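Adhesion and penetration protein autotransporter (Haemophilus influenzae, PDB 3SYJ) promotes bacterial adherence, aggregation and host-cell invasion through its secreted passenger domain, a probable serine protease joined to a long beta-helix. Local coordinates at residues Val71-Asp79 against Arg323-Ser331; Asn118-Thr126 against Gln358-Glu366. All coordinates share one frame; numbering follows the deposited sequence.

Interaction 1 of 2, residues Val71-Asp79 against Arg323-Ser331; sequences VAHNVGYTD and RYDGPNIYS
Y324 lies against A72 and H73, in the loop that holds H73, probably the triad histidine of the S6-type protease. Residues 71-74 form a type I beta turn. The geometry of H73, D115 and S218 is consistent with a Ser-His-Asp triad, and S218 is the probable nucleophile by similarity. The Y324 ring meets the CB of H73 obliquely, with CD1 3.3 Å from that carbon. A72 CB packs on the other delta carbon, CD2. The H73 imidazole itself leads away from Y324. Its CG sits between the backbone N and the carbonyl carbon (chi1 86°), which swings ND1 to its hydrogen bond with D115.

V75 gives up more surface to the other segment than any other residue here. Its two methyls split the work. CG1 lies 3.2 Å from Y324 O and 3.7 Å from N328 ND2. CG2 goes to the backbone of D325 and G326 and to P327 CD. G326 lies under this methyl and has no side chain to obstruct it. Further along, T78 CG2 rests on the CB of I329 at 4.0 Å.

One direct hydrogen bond joins the segments. N328 N donates to V75 O at 3.0 Å, in the carbonyl plane. A water lies 2.8 Å from both A72 O and N328 OD1 and may bridge them. N103 ND2 also hydrogen-bonds to OD1. The N328 amide bonds back within its own segment: ND2 donates weakly to Y324 O, and to G326 O at 2.9 Å from 65° out of the carbonyl plane.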
ATOM      1  N   VAL A  71     -61.568  30.683 -27.583  1.00 22.93           N
ATOM      2  CA  VAL A  71     -62.588  31.567 -28.150  1.00 22.01           C
ATOM      3  C   VAL A  71     -63.872  30.790 -28.471  1.00 21.05           C
ATOM      4  O   VAL A  71     -63.823  29.617 -28.855  1.00 19.27           O
ATOM      5  CB  VAL A  71     -62.087  32.336 -29.429  1.00 26.70           C
ATOM      6  CG1 VAL A  71     -61.060  33.409 -29.065  1.00 16.56           C
ATOM      7  CG2 VAL A  71     -61.526  31.374 -30.473  1.00 21.08           C
ATOM      8  N   ALA A  72     -65.016  31.448 -28.311  1.00 22.01           N
ATOM      9  CA  ALA A  72     -66.304  30.840 -28.634  1.00 21.06           C
ATOM     10  C   ALA A  72     -66.403  30.405 -30.092  1.00 26.11           C
ATOM     11  O   ALA A  72     -67.043  29.396 -30.399  1.00 26.09           O
ATOM     12  CB  ALA A  72     -67.445  31.789 -28.294  1.00 20.75           C
ATOM     13  N   HIS A  73     -65.782  31.157 -30.998  1.00 28.06           N
ATOM     14  CA  HIS A  73     -65.942  30.857 -32.417  1.00 25.21           C
ATOM     15  C   HIS A  73     -65.248  29.560 -32.825  1.00 25.26           C
ATOM     16  O   HIS A  73     -65.469  29.043 -33.917  1.00 25.79           O
ATOM     17  CB  HIS A  73     -65.599  32.061 -33.325  1.00 32.32           C
ATOM     18  CG  HIS A  73     -64.146  32.200 -33.671  1.00 32.77           C
ATOM     19  ND1 HIS A  73     -63.368  33.239 -33.204  1.00 31.92           N
ATOM     20  CD2 HIS A  73     -63.345  31.465 -34.480  1.00 30.12           C
ATOM     21  CE1 HIS A  73     -62.144  33.125 -33.691  1.00 29.90           C
ATOM     22  NE2 HIS A  73     -62.102  32.053 -34.462  1.00 30.29           N
ATOM     23  N   ASN A  74     -64.427  29.018 -31.933  1.00 24.61           N
ATOM     24  CA  ASN A  74     -63.920  27.666 -32.125  1.00 21.36           C
ATOM     25  C   ASN A  74     -65.046  26.705 -31.791  1.00 28.63           C
ATOM     26  O   ASN A  74     -65.092  26.138 -30.693  1.00 31.23           O
ATOM     27  CB  ASN A  74     -62.712  27.396 -31.229  1.00 24.86           C
ATOM     28  CG  ASN A  74     -61.436  28.014 -31.770  1.00 23.06           C
ATOM     29  OD1 ASN A  74     -61.297  28.223 -32.973  1.00 20.52           O
ATOM     30  ND2 ASN A  74     -60.494  28.302 -30.882  1.00 26.18           N
ATOM     31  N   VAL A  75     -65.955  26.527 -32.745  1.00 31.16           N
ATOM     32  CA  VAL A  75     -67.226  25.861 -32.487  1.00 28.72           C
ATOM     33  C   VAL A  75     -67.212  24.371 -32.789  1.00 25.26           C
ATOM     34  O   VAL A  75     -68.208  23.688 -32.568  1.00 31.56           O
ATOM     35  CB  VAL A  75     -68.370  26.512 -33.308  1.00 29.31           C
ATOM     36  CG1 VAL A  75     -68.559  27.957 -32.901  1.00 19.33           C
ATOM     37  CG2 VAL A  75     -68.080  26.402 -34.797  1.00 23.65           C
ATOM     38  N   GLY A  76     -66.087  23.863 -33.281  1.00 21.70           N
ATOM     39  CA  GLY A  76     -66.024  22.484 -33.736  1.00 20.88           C
ATOM     40  C   GLY A  76     -65.393  21.443 -32.819  1.00 26.68           C
ATOM     41  O   GLY A  76     -65.845  20.292 -32.787  1.00 27.91           O
ATOM     42  N   TYR A  77     -64.348  21.818 -32.084  1.00 20.15           N
ATOM     43  CA  TYR A  77     -63.608  20.834 -31.295  1.00 25.01           C
ATOM     44  C   TYR A  77     -64.428  20.377 -30.098  1.00 22.36           C
ATOM     45  O   TYR A  77     -65.169  21.156 -29.526  1.00 20.56           O
ATOM     46  CB  TYR A  77     -62.229  21.363 -30.871  1.00 20.49           C
ATOM     47  CG  TYR A  77     -62.223  22.352 -29.730  1.00 21.13           C
ATOM     48  CD1 TYR A  77     -61.431  22.131 -28.604  1.00 20.71           C
ATOM     49  CD2 TYR A  77     -62.977  23.523 -29.781  1.00 21.21           C
ATOM     50  CE1 TYR A  77     -61.402  23.041 -27.555  1.00 20.72           C
ATOM     51  CE2 TYR A  77     -62.954  24.442 -28.735  1.00 19.68           C
ATOM     52  CZ  TYR A  77     -62.165  24.194 -27.621  1.00 20.87           C
ATOM     53  OH  TYR A  77     -62.132  25.088 -26.566  1.00 16.70           O
ATOM     54  N   THR A  78     -64.303  19.107 -29.734  1.00 26.19           N
ATOM     55  CA  THR A  78     -65.121  18.541 -28.663  1.00 25.36           C
ATOM     56  C   THR A  78     -64.274  17.962 -27.537  1.00 24.48           C
ATOM     57  O   THR A  78     -64.807  17.442 -26.562  1.00 22.43           O
ATOM     58  CB  THR A  78     -66.021  17.423 -29.202  1.00 22.47           C
ATOM     59  OG1 THR A  78     -65.209  16.446 -29.866  1.00 24.55           O
ATOM     60  CG2 THR A  78     -67.015  17.985 -30.187  1.00 21.19           C
ATOM     61  N   ASP A  79     -62.956  18.048 -27.678  1.00 26.91           N
ATOM     62  CA  ASP A  79     -62.046  17.474 -26.694  1.00 21.24           C
ATOM     63  C   ASP A  79     -60.640  18.037 -26.834  1.00 22.02           C
ATOM     64  O   ASP A  79     -60.308  18.665 -27.844  1.00 23.43           O
ATOM     65  CB  ASP A  79     -62.021  15.947 -26.822  1.00 22.38           C
ATOM     66  CG  ASP A  79     -61.809  15.483 -28.247  1.00 25.32           C
ATOM     67  OD1 ASP A  79     -60.838  15.938 -28.883  1.00 30.70           O
ATOM     68  OD2 ASP A  79     -62.612  14.657 -28.732  1.00 29.75           O
ATOM     69  N   ARG A 323     -72.806  34.824 -35.087  1.00 31.68           N
ATOM     70  CA  ARG A 323     -71.576  34.647 -35.847  1.00 36.47           C
ATOM     71  C   ARG A 323     -70.906  33.351 -35.415  1.00 32.26           C
ATOM     72  O   ARG A 323     -70.355  32.619 -36.236  1.00 31.37           O
ATOM     73  CB  ARG A 323     -70.632  35.834 -35.632  1.00 37.11           C
ATOM     74  CG  ARG A 323     -71.237  37.180 -35.999  1.00 42.94           C
ATOM     75  CD  ARG A 323     -70.459  38.334 -35.369  1.00 49.61           C
ATOM     76  NE  ARG A 323     -69.108  38.444 -35.908  1.00 60.22           N
ATOM     77  CZ  ARG A 323     -68.159  39.210 -35.375  1.00 65.03           C
ATOM     78  NH1 ARG A 323     -68.417  39.927 -34.282  1.00 56.54           N
ATOM     79  NH2 ARG A 323     -66.950  39.259 -35.923  1.00 64.09           N
ATOM     80  N   TYR A 324     -70.983  33.065 -34.118  1.00 29.71           N
ATOM     81  CA  TYR A 324     -70.332  31.897 -33.543  1.00 29.81           C
ATOM     82  C   TYR A 324     -71.250  30.683 -33.479  1.00 34.33           C
ATOM     83  O   TYR A 324     -71.139  29.853 -32.577  1.00 37.86           O
ATOM     84  CB  TYR A 324     -69.787  32.233 -32.161  1.00 26.53           C
ATOM     85  CG  TYR A 324     -69.078  33.556 -32.139  1.00 28.64           C
ATOM     86  CD1 TYR A 324     -68.283  33.950 -33.204  1.00 30.23           C
ATOM     87  CD2 TYR A 324     -69.200  34.415 -31.060  1.00 31.05           C
ATOM     88  CE1 TYR A 324     -67.633  35.170 -33.192  1.00 33.02           C
ATOM     89  CE2 TYR A 324     -68.552  35.631 -31.041  1.00 28.50           C
ATOM     90  CZ  TYR A 324     -67.774  36.004 -32.106  1.00 33.53           C
ATOM     91  OH  TYR A 324     -67.133  37.221 -32.078  1.00 40.08           O
ATOM     92  N   ASP A 325     -72.154  30.579 -34.444  1.00 34.45           N
ATOM     93  CA  ASP A 325     -73.021  29.420 -34.527  1.00 28.12           C
ATOM     94  C   ASP A 325     -72.213  28.275 -35.123  1.00 31.63           C
ATOM     95  O   ASP A 325     -71.130  28.489 -35.660  1.00 32.15           O
ATOM     96  CB  ASP A 325     -74.261  29.728 -35.367  1.00 32.02           C
ATOM     97  CG  ASP A 325     -75.388  28.739 -35.125  1.00 37.98           C
ATOM     98  OD1 ASP A 325     -75.157  27.754 -34.399  1.00 38.26           O
ATOM     99  OD2 ASP A 325     -76.503  28.945 -35.653  1.00 37.31           O
ATOM    100  N   GLY A 326     -72.733  27.060 -35.009  1.00 28.83           N
ATOM    101  CA  GLY A 326     -72.021  25.875 -35.444  1.00 25.57           C
ATOM    102  C   GLY A 326     -72.370  24.724 -34.518  1.00 33.29           C
ATOM    103  O   GLY A 326     -73.184  24.892 -33.607  1.00 26.04           O
ATOM    104  N   PRO A 327     -71.691  23.588 -34.618  1.00 28.60           N
ATOM    105  CA  PRO A 327     -71.984  22.432 -33.778  1.00 27.45           C
ATOM    106  C   PRO A 327     -72.026  22.667 -32.261  1.00 33.36           C
ATOM    107  O   PRO A 327     -72.964  22.273 -31.637  1.00 29.37           O
ATOM    108  CB  PRO A 327     -70.908  21.453 -34.168  1.00 30.72           C
ATOM    109  CG  PRO A 327     -70.519  21.854 -35.455  1.00 31.08           C
ATOM    110  CD  PRO A 327     -70.590  23.294 -35.515  1.00 24.52           C
ATOM    111  N   ASN A 328     -71.056  23.349 -31.689  1.00 33.93           N
ATOM    112  CA  ASN A 328     -71.150  23.733 -30.284  1.00 38.29           C
ATOM    113  C   ASN A 328     -71.547  22.608 -29.321  1.00 40.58           C
ATOM    114  O   ASN A 328     -72.330  22.780 -28.430  1.00 41.86           O
ATOM    115  CB  ASN A 328     -72.094  24.888 -30.112  1.00 28.29           C
ATOM    116  CG  ASN A 328     -71.507  26.161 -30.536  1.00 31.54           C
ATOM    117  OD1 ASN A 328     -70.780  26.756 -29.809  1.00 33.94           O
ATOM    118  ND2 ASN A 328     -71.845  26.608 -31.716  1.00 28.43           N
ATOM    119  N   ILE A 329     -70.970  21.462 -29.541  1.00 26.95           N
ATOM    120  CA  ILE A 329     -71.354  20.281 -28.850  1.00 36.38           C
ATOM    121  C   ILE A 329     -71.009  20.301 -27.370  1.00 31.65           C
ATOM    122  O   ILE A 329     -69.923  20.635 -27.003  1.00 32.01           O
ATOM    123  CB  ILE A 329     -70.763  19.092 -29.522  1.00 27.68           C
ATOM    124  CG1 ILE A 329     -71.516  18.830 -30.818  1.00 31.85           C
ATOM    125  CG2 ILE A 329     -70.817  17.940 -28.619  1.00 32.51           C
ATOM    126  CD1 ILE A 329     -70.732  18.160 -31.830  1.00 28.33           C
ATOM    127  N   TYR A 330     -71.959  19.940 -26.528  1.00 31.14           N
ATOM    128  CA  TYR A 330     -71.679  19.677 -25.118  1.00 26.86           C
ATOM    129  C   TYR A 330     -72.367  18.414 -24.615  1.00 27.02           C
ATOM    130  O   TYR A 330     -72.984  17.725 -25.386  1.00 24.34           O
ATOM    131  CB  TYR A 330     -71.972  20.893 -24.256  1.00 20.54           C
ATOM    132  CG  TYR A 330     -73.371  21.034 -23.831  1.00 28.59           C
ATOM    133  CD1 TYR A 330     -73.704  21.119 -22.510  1.00 29.68           C
ATOM    134  CD2 TYR A 330     -74.386  21.095 -24.749  1.00 30.46           C
ATOM    135  CE1 TYR A 330     -74.989  21.257 -22.139  1.00 32.41           C
ATOM    136  CE2 TYR A 330     -75.641  21.223 -24.377  1.00 30.16           C
ATOM    137  CZ  TYR A 330     -75.950  21.305 -23.074  1.00 29.56           C
ATOM    138  OH  TYR A 330     -77.221  21.456 -22.718  1.00 30.44           O
ATOM    139  N   SER A 331     -72.220  18.099 -23.325  1.00 27.66           N
ATOM    140  CA  SER A 331     -72.778  16.866 -22.790  1.00 25.39           C
ATOM    141  C   SER A 331     -73.709  17.153 -21.619  1.00 27.09           C
ATOM    142  O   SER A 331     -73.274  17.199 -20.469  1.00 29.89           O
ATOM    143  CB  SER A 331     -71.655  15.936 -22.347  1.00 22.23           C
ATOM    144  OG  SER A 331     -72.172  14.673 -21.958  1.00 24.44           O
TER
HETATM  145  O   HOH W   1     -68.105  27.109 -29.146  1.00 27.16           O

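Interaction 2 of 2, residues Asn118-Thr126 against Gln358-Glu366; sequences NPRLHKFVT and QGAGGLYFE
F124 and Y364 form the aromatic part of this buried contact between the S6 protease domain and the first coils of the beta-helix. Their rings are oblique, with planes at 61° and centroids 5.6 Å apart. F124 CZ does most of the touching. It lies 3.7 Å from Y364 CE1 and 3.8 Å from G362 CA. The CG of F124 is anti to its carbonyl carbon (chi1 -71°), and the far end of the ring comes nearer the beta-helix than its base. G362 presents bare backbone to this ring end. L363 O sits at the ring edge, near its plane.

The charged group of the contact is the R120 guanidinium, which meets A360. The R120 side chain is extended from CG to NE, and this carries its guanidinium over to the turn 358-361. A360 CB lies over one face of the group, 3.7 Å from NH1 and toward the rim. A360 O also lies over a face. R120 NH2 is 3.3 Å from that oxygen, but the angle is too poor for a hydrogen bond. The charged end finds a partner in N335, whose OD1 bonds NH1.

Water makes the hydrogen-bonded link. It donates to H122 O at 2.8 Å and to G359 O at 2.7 Å, so it joins two carbonyls that cannot bond each other. The turn is type II', with G359 at positive phi and G361 N bonded to Q358 O.

Strand 120-121 pairs with strand 96-100 on the protease side, and V99 of that strand also touches A360. Strand 363-366 lies between strands 340-343 and 384-386 in a parallel sheet of the beta-helix.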
ATOM      1  N   ASN A 118     -65.243  29.124 -21.628  1.00 21.78           N
ATOM      2  CA  ASN A 118     -64.506  28.402 -20.589  1.00 19.73           C
ATOM      3  C   ASN A 118     -64.990  26.961 -20.442  1.00 22.77           C
ATOM      4  O   ASN A 118     -65.667  26.629 -19.471  1.00 19.25           O
ATOM      5  CB  ASN A 118     -64.669  29.108 -19.247  1.00 19.04           C
ATOM      6  CG  ASN A 118     -63.490  29.986 -18.900  1.00 24.23           C
ATOM      7  OD1 ASN A 118     -62.344  29.536 -18.914  1.00 34.14           O
ATOM      8  ND2 ASN A 118     -63.762  31.239 -18.564  1.00 22.81           N
ATOM      9  N   PRO A 119     -64.645  26.099 -21.410  1.00 19.60           N
ATOM     10  CA  PRO A 119     -65.127  24.714 -21.435  1.00 16.29           C
ATOM     11  C   PRO A 119     -64.782  23.926 -20.177  1.00 20.83           C
ATOM     12  O   PRO A 119     -63.697  24.077 -19.606  1.00 20.29           O
ATOM     13  CB  PRO A 119     -64.403  24.112 -22.641  1.00 16.41           C
ATOM     14  CG  PRO A 119     -64.098  25.271 -23.519  1.00 20.66           C
ATOM     15  CD  PRO A 119     -63.826  26.423 -22.586  1.00 18.80           C
ATOM     16  N   ARG A 120     -65.726  23.091 -19.752  1.00 20.90           N
ATOM     17  CA  ARG A 120     -65.533  22.153 -18.655  1.00 19.36           C
ATOM     18  C   ARG A 120     -65.259  20.778 -19.267  1.00 18.94           C
ATOM     19  O   ARG A 120     -65.922  20.380 -20.227  1.00 19.68           O
ATOM     20  CB  ARG A 120     -66.797  22.116 -17.786  1.00 22.10           C
ATOM     21  CG  ARG A 120     -66.730  21.233 -16.552  1.00 20.44           C
ATOM     22  CD  ARG A 120     -68.103  21.107 -15.902  1.00 21.38           C
ATOM     23  NE  ARG A 120     -68.017  20.603 -14.534  1.00 24.90           N
ATOM     24  CZ  ARG A 120     -68.998  19.958 -13.905  1.00 26.01           C
ATOM     25  NH1 ARG A 120     -70.153  19.731 -14.517  1.00 20.90           N
ATOM     26  NH2 ARG A 120     -68.821  19.534 -12.660  1.00 21.48           N
ATOM     27  N   LEU A 121     -64.268  20.075 -18.726  1.00 18.49           N
ATOM     28  CA  LEU A 121     -63.869  18.756 -19.220  1.00 15.50           C
ATOM     29  C   LEU A 121     -64.503  17.663 -18.370  1.00 16.55           C
ATOM     30  O   LEU A 121     -64.919  17.915 -17.250  1.00 16.42           O
ATOM     31  CB  LEU A 121     -62.349  18.629 -19.182  1.00 14.14           C
ATOM     32  CG  LEU A 121     -61.617  19.738 -19.937  1.00 16.14           C
ATOM     33  CD1 LEU A 121     -60.104  19.590 -19.793  1.00 14.79           C
ATOM     34  CD2 LEU A 121     -62.026  19.732 -21.395  1.00 13.35           C
ATOM     35  N   HIS A 122     -64.578  16.447 -18.896  1.00 15.80           N
ATOM     36  CA  HIS A 122     -65.272  15.384 -18.186  1.00 17.76           C
ATOM     37  C   HIS A 122     -64.417  14.727 -17.100  1.00 18.32           C
ATOM     38  O   HIS A 122     -64.952  14.049 -16.224  1.00 17.85           O
ATOM     39  CB  HIS A 122     -65.879  14.351 -19.155  1.00 14.97           C
ATOM     40  CG  HIS A 122     -64.918  13.305 -19.634  1.00 16.85           C
ATOM     41  ND1 HIS A 122     -63.730  13.611 -20.263  1.00 13.61           N
ATOM     42  CD2 HIS A 122     -64.992  11.951 -19.607  1.00 16.66           C
ATOM     43  CE1 HIS A 122     -63.105  12.493 -20.585  1.00 14.88           C
ATOM     44  NE2 HIS A 122     -63.848  11.472 -20.196  1.00 15.27           N
ATOM     45  N   LYS A 123     -63.104  14.954 -17.143  1.00 17.81           N
ATOM     46  CA  LYS A 123     -62.193  14.410 -16.136  1.00 14.31           C
ATOM     47  C   LYS A 123     -61.206  15.455 -15.628  1.00 15.24           C
ATOM     48  O   LYS A 123     -60.865  16.385 -16.357  1.00 17.28           O
ATOM     49  CB  LYS A 123     -61.402  13.242 -16.714  1.00 16.84           C
ATOM     50  CG  LYS A 123     -62.221  11.996 -17.003  1.00 18.12           C
ATOM     51  CD  LYS A 123     -62.597  11.253 -15.740  1.00 14.26           C
ATOM     52  CE  LYS A 123     -63.333   9.964 -16.085  1.00 16.03           C
ATOM     53  NZ  LYS A 123     -63.625   9.135 -14.875  1.00 18.10           N
ATOM     54  N   PHE A 124     -60.743  15.300 -14.386  1.00 14.69           N
ATOM     55  CA  PHE A 124     -59.630  16.111 -13.883  1.00 16.02           C
ATOM     56  C   PHE A 124     -58.401  15.800 -14.727  1.00 15.39           C
ATOM     57  O   PHE A 124     -58.109  14.633 -14.982  1.00 14.14           O
ATOM     58  CB  PHE A 124     -59.297  15.790 -12.426  1.00 13.14           C
ATOM     59  CG  PHE A 124     -60.322  16.263 -11.433  1.00 18.68           C
ATOM     60  CD1 PHE A 124     -61.379  17.060 -11.824  1.00 17.18           C
ATOM     61  CD2 PHE A 124     -60.200  15.926 -10.088  1.00 14.99           C
ATOM     62  CE1 PHE A 124     -62.314  17.496 -10.891  1.00 19.57           C
ATOM     63  CE2 PHE A 124     -61.128  16.367  -9.152  1.00 16.62           C
ATOM     64  CZ  PHE A 124     -62.185  17.149  -9.553  1.00 15.18           C
ATOM     65  N   VAL A 125     -57.676  16.833 -15.155  1.00 15.66           N
ATOM     66  CA  VAL A 125     -56.466  16.625 -15.945  1.00 12.87           C
ATOM     67  C   VAL A 125     -55.279  16.319 -15.039  1.00 12.79           C
ATOM     68  O   VAL A 125     -54.999  17.064 -14.109  1.00 13.37           O
ATOM     69  CB  VAL A 125     -56.140  17.848 -16.835  1.00 14.62           C
ATOM     70  CG1 VAL A 125     -54.773  17.668 -17.516  1.00 12.44           C
ATOM     71  CG2 VAL A 125     -57.252  18.084 -17.859  1.00 11.95           C
ATOM     72  N   THR A 126     -54.581  15.224 -15.321  1.00 12.59           N
ATOM     73  CA  THR A 126     -53.502  14.760 -14.452  1.00 11.02           C
ATOM     74  C   THR A 126     -52.103  15.083 -14.988  1.00 16.36           C
ATOM     75  O   THR A 126     -51.138  15.120 -14.229  1.00 17.65           O
ATOM     76  CB  THR A 126     -53.578  13.236 -14.268  1.00 17.05           C
ATOM     77  OG1 THR A 126     -53.583  12.607 -15.558  1.00 11.90           O
ATOM     78  CG2 THR A 126     -54.851  12.839 -13.488  1.00 11.88           C
ATOM     79  N   GLN A 358     -71.210  10.467 -10.923  1.00 19.10           N
ATOM     80  CA  GLN A 358     -71.153  11.888 -10.788  1.00 21.54           C
ATOM     81  C   GLN A 358     -71.046  12.652 -12.126  1.00 22.26           C
ATOM     82  O   GLN A 358     -71.153  13.834 -12.174  1.00 21.27           O
ATOM     83  CB  GLN A 358     -69.997  12.204  -9.859  1.00 18.85           C
ATOM     84  CG  GLN A 358     -70.329  13.095  -8.710  1.00 19.74           C
ATOM     85  CD  GLN A 358     -69.197  13.303  -7.744  1.00 21.78           C
ATOM     86  OE1 GLN A 358     -68.406  12.441  -7.517  1.00 21.68           O
ATOM     87  NE2 GLN A 358     -69.148  14.437  -7.183  1.00 14.76           N
ATOM     88  N   GLY A 359     -70.846  11.934 -13.203  1.00 16.96           N
ATOM     89  CA  GLY A 359     -70.620  12.544 -14.475  1.00 23.71           C
ATOM     90  C   GLY A 359     -69.371  13.376 -14.500  1.00 21.98           C
ATOM     91  O   GLY A 359     -68.309  12.861 -14.309  1.00 22.59           O
ATOM     92  N   ALA A 360     -69.517  14.674 -14.709  1.00 20.28           N
ATOM     93  CA  ALA A 360     -68.344  15.554 -14.745  1.00 21.42           C
ATOM     94  C   ALA A 360     -68.019  16.141 -13.372  1.00 24.48           C
ATOM     95  O   ALA A 360     -67.024  16.860 -13.204  1.00 15.69           O
ATOM     96  CB  ALA A 360     -68.541  16.669 -15.759  1.00 21.19           C
ATOM     97  N   GLY A 361     -68.869  15.845 -12.393  1.00 21.55           N
ATOM     98  CA  GLY A 361     -68.605  16.250 -11.026  1.00 19.61           C
ATOM     99  C   GLY A 361     -67.470  15.412 -10.463  1.00 19.76           C
ATOM    100  O   GLY A 361     -67.358  14.221 -10.768  1.00 16.96           O
ATOM    101  N   GLY A 362     -66.623  16.038  -9.650  1.00 18.28           N
ATOM    102  CA  GLY A 362     -65.507  15.352  -9.022  1.00 18.45           C
ATOM    103  C   GLY A 362     -65.568  15.418  -7.508  1.00 19.50           C
ATOM    104  O   GLY A 362     -66.550  15.911  -6.942  1.00 19.07           O
ATOM    105  N   LEU A 363     -64.519  14.927  -6.852  1.00 20.56           N
ATOM    106  CA  LEU A 363     -64.450  14.918  -5.390  1.00 16.90           C
ATOM    107  C   LEU A 363     -63.198  15.607  -4.842  1.00 14.62           C
ATOM    108  O   LEU A 363     -62.076  15.296  -5.237  1.00 15.86           O
ATOM    109  CB  LEU A 363     -64.482  13.482  -4.869  1.00 19.04           C
ATOM    110  CG  LEU A 363     -65.685  12.587  -5.155  1.00 18.94           C
ATOM    111  CD1 LEU A 363     -65.282  11.145  -4.922  1.00 12.92           C
ATOM    112  CD2 LEU A 363     -66.853  12.979  -4.264  1.00 13.49           C
ATOM    113  N   TYR A 364     -63.402  16.537  -3.918  1.00 14.81           N
ATOM    114  CA  TYR A 364     -62.302  17.149  -3.179  1.00 18.27           C
ATOM    115  C   TYR A 364     -62.355  16.695  -1.731  1.00 18.80           C
ATOM    116  O   TYR A 364     -63.416  16.727  -1.105  1.00 21.49           O
ATOM    117  CB  TYR A 364     -62.386  18.677  -3.239  1.00 18.69           C
ATOM    118  CG  TYR A 364     -61.979  19.265  -4.573  1.00 20.27           C
ATOM    119  CD1 TYR A 364     -62.791  19.134  -5.689  1.00 20.74           C
ATOM    120  CD2 TYR A 364     -60.782  19.950  -4.713  1.00 23.52           C
ATOM    121  CE1 TYR A 364     -62.421  19.670  -6.915  1.00 22.88           C
ATOM    122  CE2 TYR A 364     -60.405  20.487  -5.932  1.00 26.79           C
ATOM    123  CZ  TYR A 364     -61.228  20.342  -7.029  1.00 23.17           C
ATOM    124  OH  TYR A 364     -60.854  20.879  -8.239  1.00 33.63           O
ATOM    125  N   PHE A 365     -61.217  16.261  -1.199  1.00 16.37           N
ATOM    126  CA  PHE A 365     -61.149  15.886   0.208  1.00 19.47           C
ATOM    127  C   PHE A 365     -60.131  16.747   0.948  1.00 19.60           C
ATOM    128  O   PHE A 365     -58.967  16.830   0.551  1.00 18.56           O
ATOM    129  CB  PHE A 365     -60.830  14.396   0.374  1.00 17.08           C
ATOM    130  CG  PHE A 365     -61.939  13.476  -0.083  1.00 18.24           C
ATOM    131  CD1 PHE A 365     -62.997  13.166   0.763  1.00 18.13           C
ATOM    132  CD2 PHE A 365     -61.923  12.922  -1.356  1.00 15.57           C
ATOM    133  CE1 PHE A 365     -64.021  12.317   0.348  1.00 14.92           C
ATOM    134  CE2 PHE A 365     -62.946  12.073  -1.779  1.00 18.21           C
ATOM    135  CZ  PHE A 365     -63.996  11.769  -0.920  1.00 14.48           C
ATOM    136  N   GLU A 366     -60.587  17.408   2.007  1.00 18.37           N
ATOM    137  CA  GLU A 366     -59.698  18.156   2.892  1.00 22.20           C
ATOM    138  C   GLU A 366     -59.743  17.527   4.288  1.00 20.36           C
ATOM    139  O   GLU A 366     -60.739  17.643   4.989  1.00 22.51           O
ATOM    140  CB  GLU A 366     -60.108  19.628   2.937  1.00 22.88           C
ATOM    141  CG  GLU A 366     -59.524  20.413   4.088  1.00 30.51           C
ATOM    142  CD  GLU A 366     -58.234  21.120   3.730  1.00 50.92           C
ATOM    143  OE1 GLU A 366     -58.296  22.108   2.962  1.00 61.10           O
ATOM    144  OE2 GLU A 366     -57.163  20.700   4.231  1.00 49.33           O
TER
HETATM  145  O   HOH W   2     -66.384  11.748 -15.753  1.00 22.38           O

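In the fold
Both interactions join segments of the S6 protease family region to segments more than 230 residues later, and their centres are about 20 Å apart. Their segments alternate along the sequence. They touch directly through Y77 OH and P119 CG, 3.6 Å apart. Strand 96-100 lies beside both: T78 makes backbone hydrogen bonds with I98 in interaction 1, and R120 with V99 and K100 in interaction 2. Interaction 1 is next to the probable active site, where the side chain of H73 is about 3 Å from that of S218. Interaction 2 lies away from it and is more buried. Strand 329-330 pairs with strand 315-316, whereas 363-366 belongs to the parallel sheet.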